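Local coordinates for hypothetical membrane protein (Corynebacterium glutamicum, PDB 6JSB) that binds heme and probably passes it on within the heme uptake machinery of corynebacteria, at residues 8-22 with 52-64. Residues are numbered along the deposited sequence; the frame is centred on the assembly and turned at random. Where two conformers were deposited one is given.
With HEM (protoporphyrin IX containing Fe), chain C.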
loop_
_atom_site.group_PDB
_atom_site.type_symbol
_atom_site.label_atom_id
_atom_site.label_comp_id
_atom_site.label_asym_id
_atom_site.label_seq_id
_atom_site.Cartn_x
_atom_site.Cartn_y
_atom_site.Cartn_z
ATOM N N THR A 8 -13.583 14.799 5.266
ATOM C CA THR A 8 -13.669 13.612 4.406
ATOM C C THR A 8 -13.469 12.363 5.263
ATOM O O THR A 8 -12.518 12.298 6.046
ATOM C CB THR A 8 -12.608 13.668 3.318
ATOM O OG1 THR A 8 -12.782 14.852 2.517
ATOM C CG2 THR A 8 -12.692 12.379 2.418
ATOM N N THR A 9 -14.368 11.388 5.119
ATOM C CA THR A 9 -14.264 10.094 5.776
ATOM C C THR A 9 -14.418 9.017 4.710
ATOM O O THR A 9 -14.867 9.288 3.597
ATOM C CB THR A 9 -15.333 9.897 6.844
ATOM O OG1 THR A 9 -16.637 10.184 6.279
ATOM C CG2 THR A 9 -15.052 10.893 7.995
ATOM N N GLY A 10 -14.175 7.784 5.109
ATOM C CA GLY A 10 -14.439 6.651 4.235
ATOM C C GLY A 10 -13.290 5.655 4.189
ATOM O O GLY A 10 -12.550 5.469 5.178
ATOM N N THR A 11 -13.143 4.966 3.050
ATOM C CA THR A 11 -12.099 3.949 2.922
ATOM C C THR A 11 -11.539 4.005 1.519
ATOM O O THR A 11 -12.186 4.518 0.593
ATOM C CB THR A 11 -12.638 2.503 3.115
ATOM O OG1 THR A 11 -13.754 2.276 2.201
ATOM C CG2 THR A 11 -13.133 2.283 4.553
ATOM N N ALA A 12 -10.375 3.400 1.349
ATOM C CA ALA A 12 -9.834 3.105 0.016
ATOM C C ALA A 12 -9.678 1.593 -0.062
ATOM O O ALA A 12 -9.132 0.984 0.857
ATOM C CB ALA A 12 -8.492 3.768 -0.248
ATOM N N ASP A 13 -10.101 1.010 -1.179
ATOM C CA ASP A 13 -9.903 -0.409 -1.465
ATOM C C ASP A 13 -8.681 -0.525 -2.355
ATOM O O ASP A 13 -8.738 -0.092 -3.503
ATOM C CB ASP A 13 -11.113 -1.010 -2.205
ATOM C CG ASP A 13 -12.312 -1.357 -1.279
ATOM O OD1 ASP A 13 -12.983 -0.430 -0.757
ATOM O OD2 ASP A 13 -12.626 -2.568 -1.137
ATOM N N TRP A 14 -7.610 -1.171 -1.862
ATOM C CA TRP A 14 -6.370 -1.294 -2.668
ATOM C C TRP A 14 -5.677 -2.582 -2.256
ATOM O O TRP A 14 -5.124 -2.636 -1.146
ATOM C CB TRP A 14 -5.453 -0.100 -2.443
ATOM C CG TRP A 14 -4.221 -0.156 -3.291
ATOM C CD1 TRP A 14 -4.153 -0.454 -4.641
ATOM C CD2 TRP A 14 -2.895 0.045 -2.840
ATOM N NE1 TRP A 14 -2.804 -0.415 -5.043
ATOM C CE2 TRP A 14 -2.026 -0.179 -3.944
ATOM C CE3 TRP A 14 -2.340 0.326 -1.568
ATOM C CZ2 TRP A 14 -0.643 -0.045 -3.861
ATOM C CZ3 TRP A 14 -0.899 0.443 -1.483
ATOM C CH2 TRP A 14 -0.104 0.252 -2.620
ATOM N N SER A 15 -5.649 -3.587 -3.161
ATOM C CA SER A 15 -5.049 -4.889 -2.816
ATOM C C SER A 15 -3.533 -4.924 -2.998
ATOM O O SER A 15 -2.932 -5.964 -2.784
ATOM C CB SER A 15 -5.635 -6.009 -3.701
ATOM O OG SER A 15 -7.042 -6.007 -3.553
ATOM N N VAL A 16 -2.920 -3.816 -3.402
ATOM C CA VAL A 16 -1.494 -3.635 -3.678
ATOM C C VAL A 16 -1.145 -4.310 -5.003
ATOM O O VAL A 16 -0.821 -3.633 -5.994
ATOM C CB VAL A 16 -0.599 -4.135 -2.493
ATOM C CG1 VAL A 16 0.872 -3.844 -2.802
ATOM C CG2 VAL A 16 -0.980 -3.352 -1.209
ATOM N N ARG A 17 -1.217 -5.647 -5.054
ATOM C CA ARG A 17 -1.135 -6.392 -6.297
ATOM C C ARG A 17 -1.555 -7.853 -6.037
ATOM O O ARG A 17 -0.909 -8.517 -5.217
ATOM C CB ARG A 17 0.292 -6.313 -6.846
ATOM C CG ARG A 17 0.566 -7.116 -8.066
ATOM C CD ARG A 17 0.125 -6.519 -9.437
ATOM N NE ARG A 17 0.426 -7.635 -10.347
ATOM C CZ ARG A 17 1.301 -7.626 -11.335
ATOM N NH1 ARG A 17 1.870 -6.460 -11.687
ATOM N NH2 ARG A 17 1.534 -8.764 -12.010
ATOM N N GLU A 18 -2.626 -8.353 -6.700
ATOM C CA GLU A 18 -3.103 -9.706 -6.345
ATOM C C GLU A 18 -2.029 -10.749 -6.551
ATOM O O GLU A 18 -1.889 -11.676 -5.723
ATOM C CB GLU A 18 -4.335 -10.092 -7.152
ATOM C CG GLU A 18 -5.526 -9.240 -6.804
ATOM C CD GLU A 18 -6.672 -9.476 -7.770
ATOM O OE1 GLU A 18 -7.798 -9.162 -7.378
ATOM O OE2 GLU A 18 -6.454 -9.894 -8.911
ATOM N N SER A 19 -1.272 -10.651 -7.664
ATOM C CA SER A 19 -0.307 -11.718 -7.930
ATOM C C SER A 19 0.843 -11.653 -6.928
ATOM O O SER A 19 1.491 -12.669 -6.689
ATOM C CB SER A 19 0.185 -11.638 -9.398
ATOM O OG SER A 19 0.896 -10.400 -9.681
ATOM N N PHE A 20 1.050 -10.485 -6.289
ATOM C CA PHE A 20 2.113 -10.383 -5.283
ATOM C C PHE A 20 1.649 -11.095 -4.013
ATOM O O PHE A 20 2.386 -11.891 -3.413
ATOM C CB PHE A 20 2.439 -8.912 -4.971
ATOM C CG PHE A 20 3.505 -8.808 -3.908
ATOM C CD1 PHE A 20 4.818 -9.223 -4.197
ATOM C CD2 PHE A 20 3.178 -8.332 -2.666
ATOM C CE1 PHE A 20 5.807 -9.168 -3.195
ATOM C CE2 PHE A 20 4.160 -8.238 -1.652
ATOM C CZ PHE A 20 5.471 -8.677 -1.930
ATOM N N ASN A 21 0.392 -10.851 -3.611
ATOM C CA ASN A 21 -0.123 -11.565 -2.432
ATOM C C ASN A 21 -0.182 -13.061 -2.672
ATOM O O ASN A 21 0.125 -13.864 -1.776
ATOM C CB ASN A 21 -1.534 -11.073 -2.066
ATOM C CG ASN A 21 -1.535 -9.570 -1.681
ATOM O OD1 ASN A 21 -0.627 -9.089 -1.008
ATOM N ND2 ASN A 21 -2.604 -8.863 -2.063
ATOM N N ASN A 22 -0.582 -13.460 -3.871
ATOM C CA ASN A 22 -0.582 -14.896 -4.228
ATOM C C ASN A 22 0.811 -15.506 -4.105
ATOM O O ASN A 22 0.995 -16.615 -3.590
ATOM C CB ASN A 22 -1.072 -15.037 -5.665
ATOM C CG ASN A 22 -1.225 -16.485 -6.057
ATOM O OD1 ASN A 22 -2.040 -17.177 -5.456
ATOM N ND2 ASN A 22 -0.463 -16.961 -7.030
ATOM N N LYS A 52 -4.109 -14.767 -0.732
ATOM C CA LYS A 52 -3.507 -15.007 -2.068
ATOM C C LYS A 52 -4.183 -14.087 -3.077
ATOM O O LYS A 52 -4.374 -12.896 -2.751
ATOM C CB LYS A 52 -3.569 -16.512 -2.423
ATOM C CG LYS A 52 -2.618 -17.292 -1.583
ATOM C CD LYS A 52 -2.382 -18.737 -2.165
ATOM C CE LYS A 52 -3.702 -19.488 -2.189
ATOM N NZ LYS A 52 -3.509 -20.923 -2.627
ATOM N N SER A 53 -4.554 -14.586 -4.271
ATOM C CA SER A 53 -5.107 -13.668 -5.286
ATOM C C SER A 53 -6.447 -13.112 -4.866
ATOM O O SER A 53 -6.854 -12.085 -5.414
ATOM C CB SER A 53 -5.301 -14.368 -6.639
ATOM O OG SER A 53 -4.065 -14.909 -7.125
ATOM N N ALA A 54 -7.095 -13.720 -3.872
ATOM C CA ALA A 54 -8.397 -13.217 -3.436
ATOM C C ALA A 54 -8.300 -12.195 -2.331
ATOM O O ALA A 54 -9.321 -11.647 -1.907
ATOM C CB ALA A 54 -9.257 -14.395 -2.958
ATOM N N ARG A 55 -7.101 -11.930 -1.827
ATOM C CA ARG A 55 -7.004 -11.058 -0.672
ATOM C C ARG A 55 -7.334 -9.627 -1.078
ATOM O O ARG A 55 -6.907 -9.128 -2.153
ATOM C CB ARG A 55 -5.586 -11.097 -0.080
ATOM C CG ARG A 55 -5.457 -10.200 1.185
ATOM C CD ARG A 55 -4.081 -10.454 1.806
ATOM N NE ARG A 55 -3.924 -11.780 2.478
ATOM C CZ ARG A 55 -4.273 -11.997 3.737
ATOM N NH1 ARG A 55 -4.934 -11.073 4.457
ATOM N NH2 ARG A 55 -3.962 -13.178 4.300
ATOM N N GLU A 56 -8.045 -8.963 -0.185
ATOM C CA GLU A 56 -8.377 -7.525 -0.364
ATOM C C GLU A 56 -7.950 -6.760 0.872
ATOM O O GLU A 56 -7.899 -7.318 1.991
ATOM C CB GLU A 56 -9.913 -7.376 -0.548
ATOM C CG GLU A 56 -10.376 -7.997 -1.877
ATOM C CD GLU A 56 -11.865 -7.834 -2.096
ATOM O OE1 GLU A 56 -12.589 -8.717 -1.656
ATOM O OE2 GLU A 56 -12.311 -6.802 -2.678
ATOM N N PHE A 57 -7.619 -5.469 0.692
ATOM C CA PHE A 57 -7.360 -4.606 1.837
ATOM C C PHE A 57 -8.225 -3.368 1.747
ATOM O O PHE A 57 -8.309 -2.765 0.658
ATOM C CB PHE A 57 -5.870 -4.086 1.862
ATOM C CG PHE A 57 -4.817 -5.145 1.910
ATOM C CD1 PHE A 57 -3.964 -5.313 0.815
ATOM C CD2 PHE A 57 -4.650 -5.929 3.052
ATOM C CE1 PHE A 57 -2.933 -6.288 0.838
ATOM C CE2 PHE A 57 -3.642 -6.852 3.086
ATOM C CZ PHE A 57 -2.797 -7.065 1.986
ATOM N N THR A 58 -8.815 -2.945 2.868
ATOM C CA THR A 58 -9.410 -1.604 2.892
ATOM C C THR A 58 -8.576 -0.758 3.844
ATOM O O THR A 58 -8.127 -1.253 4.885
ATOM C CB THR A 58 -10.881 -1.567 3.351
ATOM O OG1 THR A 58 -10.932 -1.849 4.754
ATOM C CG2 THR A 58 -11.708 -2.560 2.562
ATOM N N TRP A 59 -8.310 0.477 3.463
ATOM C CA TRP A 59 -7.480 1.384 4.214
ATOM C C TRP A 59 -8.352 2.524 4.718
ATOM O O TRP A 59 -9.133 3.080 3.920
ATOM C CB TRP A 59 -6.343 1.962 3.303
ATOM C CG TRP A 59 -5.463 0.900 2.634
ATOM C CD1 TRP A 59 -5.795 0.112 1.555
ATOM C CD2 TRP A 59 -4.096 0.566 2.970
ATOM N NE1 TRP A 59 -4.730 -0.703 1.202
ATOM C CE2 TRP A 59 -3.679 -0.452 2.060
ATOM C CE3 TRP A 59 -3.207 1.025 3.954
ATOM C CZ2 TRP A 59 -2.412 -0.979 2.063
ATOM C CZ3 TRP A 59 -1.898 0.465 3.984
ATOM C CH2 TRP A 59 -1.523 -0.525 3.049
ATOM N N PRO A 60 -8.248 2.919 5.991
ATOM C CA PRO A 60 -9.171 3.923 6.521
ATOM C C PRO A 60 -8.762 5.319 6.085
ATOM O O PRO A 60 -7.593 5.670 6.122
ATOM C CB PRO A 60 -9.032 3.755 8.049
ATOM C CG PRO A 60 -7.552 3.260 8.231
ATOM C CD PRO A 60 -7.370 2.333 7.041
ATOM N N VAL A 61 -9.745 6.142 5.704
ATOM C CA VAL A 61 -9.484 7.551 5.411
ATOM C C VAL A 61 -9.332 8.326 6.713
ATOM O O VAL A 61 -10.180 8.238 7.622
ATOM C CB VAL A 61 -10.619 8.150 4.570
ATOM C CG1 VAL A 61 -10.420 9.726 4.447
ATOM C CG2 VAL A 61 -10.578 7.478 3.202
ATOM N N LEU A 62 -8.225 9.065 6.826
ATOM C CA LEU A 62 -8.016 9.969 7.955
ATOM C C LEU A 62 -8.621 11.353 7.712
ATOM O O LEU A 62 -9.107 11.985 8.664
ATOM C CB LEU A 62 -6.507 10.136 8.230
ATOM C CG LEU A 62 -5.815 8.812 8.609
ATOM C CD1 LEU A 62 -4.298 9.014 8.762
ATOM C CD2 LEU A 62 -6.405 8.262 9.847
ATOM N N GLY A 63 -8.596 11.813 6.468
ATOM C CA GLY A 63 -9.124 13.121 6.119
ATOM C C GLY A 63 -8.587 13.549 4.767
ATOM O O GLY A 63 -7.918 12.785 4.055
ATOM N N SER A 64 -8.936 14.774 4.400
ATOM C CA SER A 64 -8.455 15.310 3.136
ATOM C C SER A 64 -7.855 16.691 3.356
ATOM O O SER A 64 -8.071 17.345 4.386
ATOM C CB SER A 64 -9.578 15.399 2.107
ATOM O OG SER A 64 -10.550 16.360 2.574
HETATM C CHA HEM C . 8.586 -13.139 -7.708
HETATM C CHB HEM C . 11.923 -15.970 -5.624
HETATM C CHC HEM C . 13.265 -12.179 -2.844
HETATM C CHD HEM C . 9.664 -9.444 -4.728
HETATM C C1A HEM C . 9.435 -14.190 -7.424
HETATM C C2A HEM C . 9.476 -15.415 -8.201
HETATM C C3A HEM C . 10.392 -16.238 -7.637
HETATM C C4A HEM C . 10.948 -15.517 -6.492
HETATM C CMA HEM C . 10.800 -17.671 -8.095
HETATM C CAA HEM C . 8.606 -15.669 -9.450
HETATM C CBA HEM C . 7.343 -16.420 -9.054
HETATM C CGA HEM C . 6.350 -16.360 -10.193
HETATM O O1A HEM C . 5.288 -17.034 -10.083
HETATM O O2A HEM C . 6.628 -15.622 -11.191
HETATM C C1B HEM C . 12.560 -15.195 -4.696
HETATM C C2B HEM C . 13.651 -15.646 -3.831
HETATM C C3B HEM C . 14.031 -14.606 -3.067
HETATM C C4B HEM C . 13.179 -13.454 -3.389
HETATM C CMB HEM C . 14.227 -17.088 -3.908
HETATM C CAB HEM C . 15.142 -14.527 -1.978
HETATM C CBB HEM C . 15.610 -15.623 -1.371
HETATM C C1C HEM C . 12.406 -11.103 -3.094
HETATM C C2C HEM C . 12.456 -9.818 -2.440
HETATM C C3C HEM C . 11.437 -9.062 -2.913
HETATM C C4C HEM C . 10.751 -9.838 -3.943
HETATM C CMC HEM C . 13.424 -9.430 -1.291
HETATM C CAC HEM C . 11.149 -7.662 -2.401
HETATM C CBC HEM C . 9.893 -7.240 -2.388
HETATM C C1D HEM C . 9.083 -10.223 -5.705
HETATM C C2D HEM C . 8.002 -9.787 -6.560
HETATM C C3D HEM C . 7.680 -10.794 -7.400
HETATM C C4D HEM C . 8.541 -11.921 -7.084
HETATM C CMD HEM C . 7.414 -8.360 -6.511
HETATM C CAD HEM C . 6.567 -10.755 -8.492
HETATM C CBD HEM C . 5.309 -11.404 -7.858
HETATM C CGD HEM C . 4.193 -11.335 -8.898
HETATM O O1D HEM C . 4.280 -12.139 -9.889
HETATM O O2D HEM C . 3.274 -10.464 -8.709
HETATM N NA HEM C . 10.373 -14.254 -6.372
HETATM N NB HEM C . 12.286 -13.885 -4.363
HETATM N NC HEM C . 11.364 -11.068 -4.025
HETATM N ND HEM C . 9.353 -11.520 -6.044
HETATM FE FE HEM C . 10.709 -12.685 -4.971
HETATM O O HOH W 1 -11.033 15.885 6.201
HETATM O O HOH W 2 -11.980 12.952 8.634
HETATM O O HOH W 3 -12.883 7.689 7.787
HETATM O O HOH W 4 -11.225 -4.487 -2.748
HETATM O O HOH W 5 -8.433 -4.525 -1.971
HETATM O O HOH W 6 -4.737 -10.133 -3.506
#
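Strands 8-14 and 56-64 run antiparallel, 4.5 Å apart at their axes, with A12 and W59 forming a hydrogen-bonded pair (A12 N to W59 O 2.9 Å, W59 N to A12 O 2.8 Å) and T11-P60 and D13-T58 non-hydrogen-bonded pairs on either side. V61 N reaches G10 O and W14 N reaches F57 O; toward T8 direct backbone bonds give way to waters, which link G10 N to V61 O, T8 O to L62 O and T8 N to S64 N, where L62 and G63 form a classic bulge against strand 68-81. There the S64 hydroxyl donates to T8 OG1 (2.7 Å), which also bonds N192.

With CG anti to the carbonyl carbon (chi1 -56°), the W59 indole projects from the sheet on the face it shares with A12, its NE1 edge turned to W14, and NE1 donates an almost straight bond to W14 O (3.1 Å), in the ring plane and on a carbonyl lone pair. This bond fixes the indole's rotation and satisfies its buried N-H. Beside it the W14 ring lies obliquely, its CE3 3.9 Å from W59 CZ2, while V61 sets CG2 against the G10 backbone. On the other face, in one conformer of D13, a water can bridge D13 OD2 and E56 OE2.

Where the chain leaves strand 8-14, F57 turns its ring edge to W14 O and brings CE1 within 3.6 Å of S15 O. N21 ND2 donates to the same S15 O and shares a water with K52 O and R55 O; N21 OD1 accepts from W77, so both ends of this buried amide are held. N22 CB packs on S53 OG.

R17 stands at the N-cap position, its O accepting from F20 N and N21 N, and S19 OG donates to a heme propionate, HEM O2D (2.6 Å). The arrangement is an antiparallel strand pair in the β-rich HtaA domain, in which strand 8-14 runs through a short turn into the helix that carries S19 and the axial ligand Y23.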